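Zinc finger (CCCH type) motif-containing protein (Toxoplasma gondii, PDB 7NJC) probably binds mRNA as a reader of N6-methyladenosine, using the YTH domain that makes up this fragment of the longer zinc-finger protein. Local coordinates at residues A[15-20]-A[54-59]; A[58-63]-A[98-103]. All blocks are in the same frame, centred on the assembly; numbering follows the deposited sequence.

Contact 1: A[15-20]-A[54-59]; sequences RFFIIK and DHVLLL. With 6MD (N-methyladenosine), chain D; nucleotides of chain B.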
loop_
_atom_site.group_PDB
_atom_site.type_symbol
_atom_site.label_atom_id
_atom_site.label_comp_id
_atom_site.label_asym_id
_atom_site.label_seq_id
_atom_site.Cartn_x
_atom_site.Cartn_y
_atom_site.Cartn_z
ATOM N N ARG A 15 -9.911 -4.961 4.750
ATOM C CA ARG A 15 -9.538 -3.593 5.081
ATOM C C ARG A 15 -8.512 -3.115 4.070
ATOM O O ARG A 15 -7.786 -3.919 3.476
ATOM C CB ARG A 15 -8.995 -3.495 6.503
ATOM C CG ARG A 15 -10.116 -3.678 7.524
ATOM C CD ARG A 15 -9.603 -3.738 8.952
ATOM N NE ARG A 15 -9.024 -2.477 9.405
ATOM C CZ ARG A 15 -8.472 -2.318 10.600
ATOM N NH1 ARG A 15 -8.438 -3.339 11.450
ATOM N NH2 ARG A 15 -7.951 -1.147 10.942
ATOM N N PHE A 16 -8.472 -1.802 3.875
ATOM C CA PHE A 16 -7.731 -1.201 2.773
ATOM C C PHE A 16 -6.922 -0.025 3.294
ATOM O O PHE A 16 -7.483 0.878 3.923
ATOM C CB PHE A 16 -8.698 -0.682 1.694
ATOM C CG PHE A 16 -9.631 -1.734 1.138
ATOM C CD1 PHE A 16 -10.812 -2.080 1.801
ATOM C CD2 PHE A 16 -9.336 -2.360 -0.063
ATOM C CE1 PHE A 16 -11.665 -3.037 1.276
ATOM C CE2 PHE A 16 -10.182 -3.319 -0.588
ATOM C CZ PHE A 16 -11.349 -3.658 0.075
ATOM N N PHE A 17 -5.617 -0.017 2.999
ATOM C CA PHE A 17 -4.715 1.031 3.459
ATOM C C PHE A 17 -3.933 1.597 2.290
ATOM O O PHE A 17 -3.488 0.854 1.410
ATOM C CB PHE A 17 -3.729 0.488 4.484
ATOM C CG PHE A 17 -4.390 -0.032 5.729
ATOM C CD1 PHE A 17 -4.857 -1.342 5.785
ATOM C CD2 PHE A 17 -4.570 0.796 6.829
ATOM C CE1 PHE A 17 -5.484 -1.830 6.935
ATOM C CE2 PHE A 17 -5.182 0.321 7.977
ATOM C CZ PHE A 17 -5.650 -0.994 8.024
ATOM N N ILE A 18 -3.746 2.907 2.297
ATOM C CA ILE A 18 -2.899 3.565 1.316
ATOM C C ILE A 18 -1.467 3.512 1.819
ATOM O O ILE A 18 -1.197 3.802 2.994
ATOM C CB ILE A 18 -3.363 5.007 1.075
ATOM C CG1 ILE A 18 -4.744 4.977 0.407
ATOM C CG2 ILE A 18 -2.371 5.741 0.181
ATOM C CD1 ILE A 18 -5.400 6.305 0.301
ATOM N N ILE A 19 -0.560 3.085 0.944
ATOM C CA ILE A 19 0.868 3.011 1.226
ATOM C C ILE A 19 1.555 4.061 0.367
ATOM O O ILE A 19 1.325 4.118 -0.848
ATOM C CB ILE A 19 1.416 1.608 0.907
ATOM C CG1 ILE A 19 0.827 0.570 1.873
ATOM C CG2 ILE A 19 2.961 1.620 0.875
ATOM C CD1 ILE A 19 1.180 0.791 3.353
ATOM N N LYS A 20 2.387 4.893 0.993
ATOM C CA LYS A 20 3.169 5.893 0.280
ATOM C C LYS A 20 4.640 5.504 0.322
ATOM O O LYS A 20 5.119 4.951 1.316
ATOM C CB LYS A 20 2.993 7.282 0.906
ATOM C CG LYS A 20 1.553 7.800 0.924
ATOM C CD LYS A 20 0.954 8.006 -0.460
ATOM C CE LYS A 20 1.697 9.083 -1.238
ATOM N NZ LYS A 20 0.908 9.557 -2.417
ATOM N N ASP A 54 -9.589 -10.824 7.405
ATOM C CA ASP A 54 -9.329 -11.878 6.424
ATOM C C ASP A 54 -8.327 -11.417 5.371
ATOM O O ASP A 54 -7.470 -12.196 4.938
ATOM C CB ASP A 54 -10.619 -12.297 5.724
ATOM C CG ASP A 54 -11.539 -13.096 6.613
ATOM O OD1 ASP A 54 -11.119 -13.494 7.724
ATOM O OD2 ASP A 54 -12.691 -13.330 6.191
ATOM N N HIS A 55 -8.436 -10.165 4.929
ATOM C CA HIS A 55 -7.599 -9.640 3.851
ATOM C C HIS A 55 -7.248 -8.196 4.152
ATOM O O HIS A 55 -8.146 -7.357 4.271
ATOM C CB HIS A 55 -8.344 -9.691 2.511
ATOM C CG HIS A 55 -8.714 -11.076 2.084
ATOM N ND1 HIS A 55 -9.999 -11.569 2.168
ATOM C CD2 HIS A 55 -7.954 -12.087 1.603
ATOM C CE1 HIS A 55 -10.018 -12.819 1.736
ATOM N NE2 HIS A 55 -8.788 -13.156 1.392
ATOM N N VAL A 56 -5.951 -7.896 4.220
ATOM C CA VAL A 56 -5.464 -6.525 4.338
ATOM C C VAL A 56 -4.900 -6.140 2.978
ATOM O O VAL A 56 -3.916 -6.731 2.517
ATOM C CB VAL A 56 -4.420 -6.381 5.454
ATOM C CG1 VAL A 56 -3.852 -4.962 5.468
ATOM C CG2 VAL A 56 -5.054 -6.708 6.804
ATOM N N LEU A 57 -5.537 -5.176 2.323
ATOM C CA LEU A 57 -5.119 -4.727 1.002
ATOM C C LEU A 57 -4.327 -3.429 1.123
ATOM O O LEU A 57 -4.692 -2.526 1.887
ATOM C CB LEU A 57 -6.321 -4.505 0.077
ATOM C CG LEU A 57 -7.084 -5.740 -0.403
ATOM C CD1 LEU A 57 -6.124 -6.866 -0.769
ATOM C CD2 LEU A 57 -8.103 -6.179 0.645
ATOM N N LEU A 58 -3.251 -3.343 0.351
ATOM C CA LEU A 58 -2.335 -2.212 0.380
ATOM C C LEU A 58 -2.371 -1.560 -0.989
ATOM O O LEU A 58 -2.158 -2.235 -1.998
ATOM C CB LEU A 58 -0.914 -2.683 0.700
ATOM C CG LEU A 58 -0.777 -3.483 2.004
ATOM C CD1 LEU A 58 0.650 -3.952 2.182
ATOM C CD2 LEU A 58 -1.236 -2.664 3.203
ATOM N N LEU A 59 -2.652 -0.260 -1.021
ATOM C CA LEU A 59 -2.849 0.469 -2.271
ATOM C C LEU A 59 -1.672 1.416 -2.395
ATOM O O LEU A 59 -1.573 2.377 -1.629
ATOM C CB LEU A 59 -4.171 1.232 -2.236
ATOM C CG LEU A 59 -5.440 0.392 -2.438
ATOM C CD1 LEU A 59 -5.715 -0.578 -1.301
ATOM C CD2 LEU A 59 -6.610 1.345 -2.619
HETATM O "O5'" 6MD D . 8.109 9.859 6.688
HETATM C "C5'" 6MD D . 6.897 9.397 6.089
HETATM C "C4'" 6MD D . 7.132 8.990 4.655
HETATM O "O4'" 6MD D . 7.819 7.727 4.603
HETATM C "C3'" 6MD D . 5.946 8.782 3.781
HETATM O "O3'" 6MD D . 5.174 9.869 3.404
HETATM C "C2'" 6MD D . 6.407 7.854 2.737
HETATM O "O2'" 6MD D . 6.298 8.112 1.381
HETATM C "C1'" 6MD D . 7.629 7.170 3.315
HETATM N N9 6MD D . 7.648 5.712 3.447
HETATM C C8 6MD D . 7.033 5.029 4.313
HETATM N N7 6MD D . 7.439 3.733 4.151
HETATM C C5 6MD D . 8.376 3.725 3.135
HETATM C C6 6MD D . 9.189 2.746 2.457
HETATM N N6 6MD D . 9.138 1.305 2.817
HETATM N N1 6MD D . 10.015 3.123 1.486
HETATM C C2 6MD D . 10.098 4.425 1.116
HETATM N N3 6MD D . 9.346 5.368 1.720
HETATM C C4 6MD D . 8.492 5.065 2.726
HETATM C CZ 6MD D . 10.092 0.430 2.224
ATOM P P C B 4 3.901 10.530 3.992
ATOM O OP1 C B 4 4.281 11.933 4.340
ATOM O OP2 C B 4 3.242 9.616 4.955
ATOM O "O5'" C B 4 2.979 10.533 2.700
ATOM C "C5'" C B 4 3.111 11.524 1.703
ATOM C "C4'" C B 4 1.774 12.149 1.424
ATOM O "O4'" C B 4 1.301 12.829 2.606
ATOM C "C3'" C B 4 1.751 13.197 0.331
ATOM O "O3'" C B 4 1.590 12.562 -0.929
ATOM C "C2'" C B 4 0.561 14.071 0.720
ATOM O "O2'" C B 4 -0.637 13.468 0.263
ATOM C "C1'" C B 4 0.570 13.973 2.250
ATOM N N1 C B 4 1.169 15.126 2.957
ATOM C C2 C B 4 0.525 16.367 2.964
ATOM O O2 C B 4 -0.531 16.514 2.320
ATOM N N3 C B 4 1.087 17.385 3.661
ATOM C C4 C B 4 2.219 17.198 4.349
ATOM N N4 C B 4 2.724 18.239 5.016
ATOM C C5 C B 4 2.881 15.939 4.379
ATOM C C6 C B 4 2.317 14.940 3.685
ATOM P P A B 5 2.322 13.104 -2.248
ATOM O OP1 A B 5 2.054 12.123 -3.331
ATOM O OP2 A B 5 3.726 13.443 -1.884
ATOM O "O5'" A B 5 1.600 14.495 -2.557
ATOM C "C5'" A B 5 0.203 14.592 -2.830
ATOM C "C4'" A B 5 -0.265 16.034 -2.820
ATOM O "O4'" A B 5 0.101 16.640 -1.548
ATOM C "C3'" A B 5 0.338 16.930 -3.900
ATOM O "O3'" A B 5 -0.602 17.950 -4.254
ATOM C "C2'" A B 5 1.527 17.559 -3.180
ATOM O "O2'" A B 5 1.971 18.779 -3.732
ATOM C "C1'" A B 5 0.974 17.738 -1.766
ATOM N N9 A B 5 2.002 17.701 -0.719
ATOM C C8 A B 5 2.918 16.696 -0.515
ATOM N N7 A B 5 3.725 16.897 0.498
ATOM C C5 A B 5 3.314 18.121 1.007
ATOM C C6 A B 5 3.779 18.886 2.091
ATOM N N6 A B 5 4.794 18.513 2.879
ATOM N N1 A B 5 3.160 20.061 2.340
ATOM C C2 A B 5 2.143 20.430 1.547
ATOM N N3 A B 5 1.617 19.797 0.498
ATOM C C4 A B 5 2.252 18.629 0.275
#
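Phe16 and Leu57 lie side by side on neighbouring parallel strands, with their side chains pointing the same way. The strands are adjacent in the mixed sheet of the YTH domain, and the connection between them holds helices 24-33 and 40-52 and strand 35-36. Leu57 CD2 sits off-centre over the Phe16 ring, 4.2 Å from the ring centroid, as a CH-pi contact. Leu57 CB touches Phe16 CD2 at 3.7 Å. With CG anti to the carbonyl carbon (chi1 -57°), the Phe16 ring lies alongside Leu57. Leu59 CD1 reaches the edge of this ring near its plane, and Ile18 is on the same face of the sheet. Helix 137-148 covers Phe16 and Leu59.

The other face carries Arg15, Phe17, Val56 and Leu58. Val56 CG1 meets Phe17 CD1 at 3.8 Å, and the two side chains cross at a slant. Helix 40-52 packs on both. Further along, Ile19 CG1 rests against Leu58 CB at 3.9 Å. The guanidinium group of Arg15 turns away from the strand pair to a salt bridge with Glu134.

Five backbone hydrogen bonds zip the strands together, from Arg15 N to His55 O through to Ile19 N to Leu59 O. In that last bond the donor stands above the carbonyl plane, 38° out of it.

Lys20 ends segment 15-20 at the RNA. Its chain is bent at chi2 and chi3 and runs alongside the sugar-phosphate backbone to the phosphate of A5 of chain B. Lys20 CB is 3.4 Å from O2' of the N-methyladenosine. Lys20 NZ is also hydrogen-bonded to Ser61 OG of strand 53-62. Lys20 NZ donates a 3.0 Å hydrogen bond to OP1 of A5 of chain B and a weak one, 3.4 Å, to O3' of C4 of chain B.

Contact 2: A[58-63]-A[98-103]; sequences LLFSAN and FRVMWL. With 6MD (N-methyladenosine), chain D; nucleotides of chain B.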
loop_
_atom_site.group_PDB
_atom_site.type_symbol
_atom_site.label_atom_id
_atom_site.label_comp_id
_atom_site.label_asym_id
_atom_site.label_seq_id
_atom_site.Cartn_x
_atom_site.Cartn_y
_atom_site.Cartn_z
ATOM N N LEU A 58 -3.251 -3.343 0.351
ATOM C CA LEU A 58 -2.335 -2.212 0.380
ATOM C C LEU A 58 -2.371 -1.560 -0.989
ATOM O O LEU A 58 -2.158 -2.235 -1.998
ATOM C CB LEU A 58 -0.914 -2.683 0.700
ATOM C CG LEU A 58 -0.777 -3.483 2.004
ATOM C CD1 LEU A 58 0.650 -3.952 2.182
ATOM C CD2 LEU A 58 -1.236 -2.664 3.203
ATOM N N LEU A 59 -2.652 -0.260 -1.021
ATOM C CA LEU A 59 -2.849 0.469 -2.271
ATOM C C LEU A 59 -1.672 1.416 -2.395
ATOM O O LEU A 59 -1.573 2.377 -1.629
ATOM C CB LEU A 59 -4.171 1.232 -2.236
ATOM C CG LEU A 59 -5.440 0.392 -2.438
ATOM C CD1 LEU A 59 -5.715 -0.578 -1.301
ATOM C CD2 LEU A 59 -6.610 1.345 -2.619
ATOM N N PHE A 60 -0.786 1.144 -3.357
ATOM C CA PHE A 60 0.534 1.769 -3.398
ATOM C C PHE A 60 0.521 3.038 -4.233
ATOM O O PHE A 60 0.076 3.022 -5.383
ATOM C CB PHE A 60 1.560 0.806 -3.999
ATOM C CG PHE A 60 1.885 -0.349 -3.119
ATOM C CD1 PHE A 60 1.170 -1.526 -3.218
ATOM C CD2 PHE A 60 2.923 -0.266 -2.207
ATOM C CE1 PHE A 60 1.472 -2.603 -2.409
ATOM C CE2 PHE A 60 3.230 -1.339 -1.390
ATOM C CZ PHE A 60 2.510 -2.512 -1.492
ATOM N N SER A 61 1.065 4.117 -3.669
ATOM C CA SER A 61 1.156 5.413 -4.340
ATOM C C SER A 61 2.487 6.064 -3.983
ATOM O O SER A 61 2.672 6.515 -2.844
ATOM C CB SER A 61 -0.001 6.311 -3.909
ATOM O OG SER A 61 0.187 7.640 -4.373
ATOM N N ALA A 62 3.396 6.151 -4.953
ATOM C CA ALA A 62 4.661 6.837 -4.720
ATOM C C ALA A 62 4.432 8.333 -4.540
ATOM O O ALA A 62 3.571 8.933 -5.196
ATOM C CB ALA A 62 5.617 6.600 -5.887
ATOM N N ASN A 63 5.211 8.936 -3.639
ATOM C CA ASN A 63 5.106 10.373 -3.400
ATOM C C ASN A 63 5.298 11.128 -4.709
ATOM O O ASN A 63 6.211 10.827 -5.485
ATOM C CB ASN A 63 6.188 10.822 -2.411
ATOM C CG ASN A 63 5.917 10.396 -0.967
ATOM O OD1 ASN A 63 5.029 9.598 -0.684
ATOM N ND2 ASN A 63 6.709 10.937 -0.040
ATOM N N PHE A 98 7.764 -7.356 5.793
ATOM C CA PHE A 98 6.718 -8.363 5.692
ATOM C C PHE A 98 6.435 -8.671 4.227
ATOM O O PHE A 98 6.755 -7.885 3.331
ATOM C CB PHE A 98 5.447 -7.949 6.442
ATOM C CG PHE A 98 4.876 -6.615 6.004
ATOM C CD1 PHE A 98 5.229 -5.441 6.656
ATOM C CD2 PHE A 98 3.949 -6.541 4.964
ATOM C CE1 PHE A 98 4.687 -4.210 6.275
ATOM C CE2 PHE A 98 3.403 -5.311 4.580
ATOM C CZ PHE A 98 3.778 -4.149 5.240
ATOM N N ARG A 99 5.846 -9.841 3.992
ATOM C CA ARG A 99 5.555 -10.263 2.629
ATOM C C ARG A 99 4.299 -9.573 2.107
ATOM O O ARG A 99 3.319 -9.382 2.840
ATOM C CB ARG A 99 5.391 -11.785 2.567
ATOM C CG ARG A 99 6.686 -12.540 2.845
ATOM C CD ARG A 99 6.554 -14.032 2.560
ATOM N NE ARG A 99 7.756 -14.758 2.960
ATOM C CZ ARG A 99 8.862 -14.842 2.226
ATOM N NH1 ARG A 99 8.928 -14.244 1.044
ATOM N NH2 ARG A 99 9.908 -15.529 2.671
ATOM N N VAL A 100 4.341 -9.191 0.833
ATOM C CA VAL A 100 3.187 -8.643 0.124
ATOM C C VAL A 100 3.114 -9.330 -1.232
ATOM O O VAL A 100 4.145 -9.598 -1.860
ATOM C CB VAL A 100 3.307 -7.111 -0.059
ATOM C CG1 VAL A 100 2.158 -6.559 -0.903
ATOM C CG2 VAL A 100 3.351 -6.415 1.290
ATOM N N MET A 101 1.898 -9.640 -1.678
ATOM C CA MET A 101 1.665 -10.166 -3.019
ATOM C C MET A 101 0.977 -9.059 -3.803
ATOM O O MET A 101 -0.171 -8.712 -3.502
ATOM C CB MET A 101 0.778 -11.410 -2.945
ATOM C CG MET A 101 0.325 -11.924 -4.300
ATOM S SD MET A 101 -0.640 -13.437 -4.141
ATOM C CE MET A 101 -2.014 -12.914 -3.121
ATOM N N TRP A 102 1.679 -8.481 -4.782
ATOM C CA TRP A 102 1.043 -7.500 -5.646
ATOM C C TRP A 102 0.034 -8.207 -6.534
ATOM O O TRP A 102 0.355 -9.216 -7.171
ATOM C CB TRP A 102 2.074 -6.793 -6.514
ATOM C CG TRP A 102 2.902 -5.753 -5.789
ATOM C CD1 TRP A 102 3.852 -5.971 -4.827
ATOM C CD2 TRP A 102 2.870 -4.336 -6.007
ATOM N NE1 TRP A 102 4.410 -4.772 -4.428
ATOM C CE2 TRP A 102 3.821 -3.754 -5.139
ATOM C CE3 TRP A 102 2.130 -3.505 -6.859
ATOM C CZ2 TRP A 102 4.048 -2.379 -5.101
ATOM C CZ3 TRP A 102 2.357 -2.135 -6.818
ATOM C CH2 TRP A 102 3.313 -1.590 -5.947
ATOM N N LEU A 103 -1.193 -7.695 -6.547
ATOM C CA LEU A 103 -2.277 -8.244 -7.348
ATOM C C LEU A 103 -2.466 -7.495 -8.655
ATOM O O LEU A 103 -3.068 -8.041 -9.589
ATOM C CB LEU A 103 -3.587 -8.222 -6.548
ATOM C CG LEU A 103 -3.553 -9.091 -5.282
ATOM C CD1 LEU A 103 -4.798 -8.894 -4.428
ATOM C CD2 LEU A 103 -3.406 -10.548 -5.677
HETATM O "O5'" 6MD D . 8.109 9.859 6.688
HETATM C "C5'" 6MD D . 6.897 9.397 6.089
HETATM C "C4'" 6MD D . 7.132 8.990 4.655
HETATM O "O4'" 6MD D . 7.819 7.727 4.603
HETATM C "C3'" 6MD D . 5.946 8.782 3.781
HETATM O "O3'" 6MD D . 5.174 9.869 3.404
HETATM C "C2'" 6MD D . 6.407 7.854 2.737
HETATM O "O2'" 6MD D . 6.298 8.112 1.381
HETATM C "C1'" 6MD D . 7.629 7.170 3.315
HETATM N N9 6MD D . 7.648 5.712 3.447
HETATM C C8 6MD D . 7.033 5.029 4.313
HETATM N N7 6MD D . 7.439 3.733 4.151
HETATM C C5 6MD D . 8.376 3.725 3.135
HETATM C C6 6MD D . 9.189 2.746 2.457
HETATM N N6 6MD D . 9.138 1.305 2.817
HETATM N N1 6MD D . 10.015 3.123 1.486
HETATM C C2 6MD D . 10.098 4.425 1.116
HETATM N N3 6MD D . 9.346 5.368 1.720
HETATM C C4 6MD D . 8.492 5.065 2.726
HETATM C CZ 6MD D . 10.092 0.430 2.224
ATOM P P A B 5 2.322 13.104 -2.248
ATOM O OP1 A B 5 2.054 12.123 -3.331
ATOM O OP2 A B 5 3.726 13.443 -1.884
ATOM O "O5'" A B 5 1.600 14.495 -2.557
ATOM C "C5'" A B 5 0.203 14.592 -2.830
ATOM C "C4'" A B 5 -0.265 16.034 -2.820
ATOM O "O4'" A B 5 0.101 16.640 -1.548
ATOM C "C3'" A B 5 0.338 16.930 -3.900
ATOM O "O3'" A B 5 -0.602 17.950 -4.254
ATOM C "C2'" A B 5 1.527 17.559 -3.180
ATOM O "O2'" A B 5 1.971 18.779 -3.732
ATOM C "C1'" A B 5 0.974 17.738 -1.766
ATOM N N9 A B 5 2.002 17.701 -0.719
ATOM C C8 A B 5 2.918 16.696 -0.515
ATOM N N7 A B 5 3.725 16.897 0.498
ATOM C C5 A B 5 3.314 18.121 1.007
ATOM C C6 A B 5 3.779 18.886 2.091
ATOM N N6 A B 5 4.794 18.513 2.879
ATOM N N1 A B 5 3.160 20.061 2.340
ATOM C C2 A B 5 2.143 20.430 1.547
ATOM N N3 A B 5 1.617 19.797 0.498
ATOM C C4 A B 5 2.252 18.629 0.275
#
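Phe60 lies over the six-membered ring of Trp102 in an offset stack. The centroids are 4.1 Å apart and the planes are tilted by 14°. From its CB outward, Phe60 follows the far rim of the indole and then its body. Phe60 CB is 3.6 Å from Trp102 CH2. Phe60 CG makes the closest approach of the pair, 3.4 Å to Trp102 CH2. Phe60 CD1 is 3.5 Å from Trp102 CZ2, and CE1 beyond it also nears CE2. Phe60 CD2, on the other side, is 3.8 Å from Trp102 CZ2. At the tip, Phe60 CZ stays over the indole near Trp102 CZ2 and CE2 and also meets Val100 CG1 at 4.1 Å, near the plane of the phenyl ring.

Leu58 extends the apolar contact along the strand. Leu58 CD1 touches Val100 CG2 at 3.8 Å and comes in the plane of the Phe98 ring to CE2, 3.9 Å away. The Phe98 ring is placed there by a chi1 of 56°, which puts CG between the backbone N and the carbonyl carbon.

No hydrogen bond joins the two segments. They belong to the mixed sheet of the YTH domain, but strand 67-74 runs between their strands, so contact is by side chains alone. At the RNA end of 58-63, Asn63 OD1 accepts a weak hydrogen bond from O2' of the N-methyladenosine. Trp36 of strand 35-36 meets Phe60 edge to face. Phe60 also touches Ile19 of strand 14-21, while Trp102 packs on helix 24-33 through Ile27 and Ile31 and bonds through NE1 to Ser30.

Overall arrangement
The centres of contact 1 and contact 2 are 8 Å apart, and the contacts share Leu58 and Leu59 on strand 53-62. Along the chain the order is 15-20, then 54-59 running into 58-63, then 98-103. In contact 1 the strands are direct neighbours in the mixed sheet. In contact 2 they are separated by strand 67-74. The two also touch each other, through a probable hydrogen bond of Ser61 N with Ile19 O at 2.8 Å. Lys20 and Asn63, at the ends of two adjacent segments, both reach the RNA at the N-methyladenosine. Strands 14-21 and 53-62 thus run from the buried core of the YTH domain to the site where the RNA is bound.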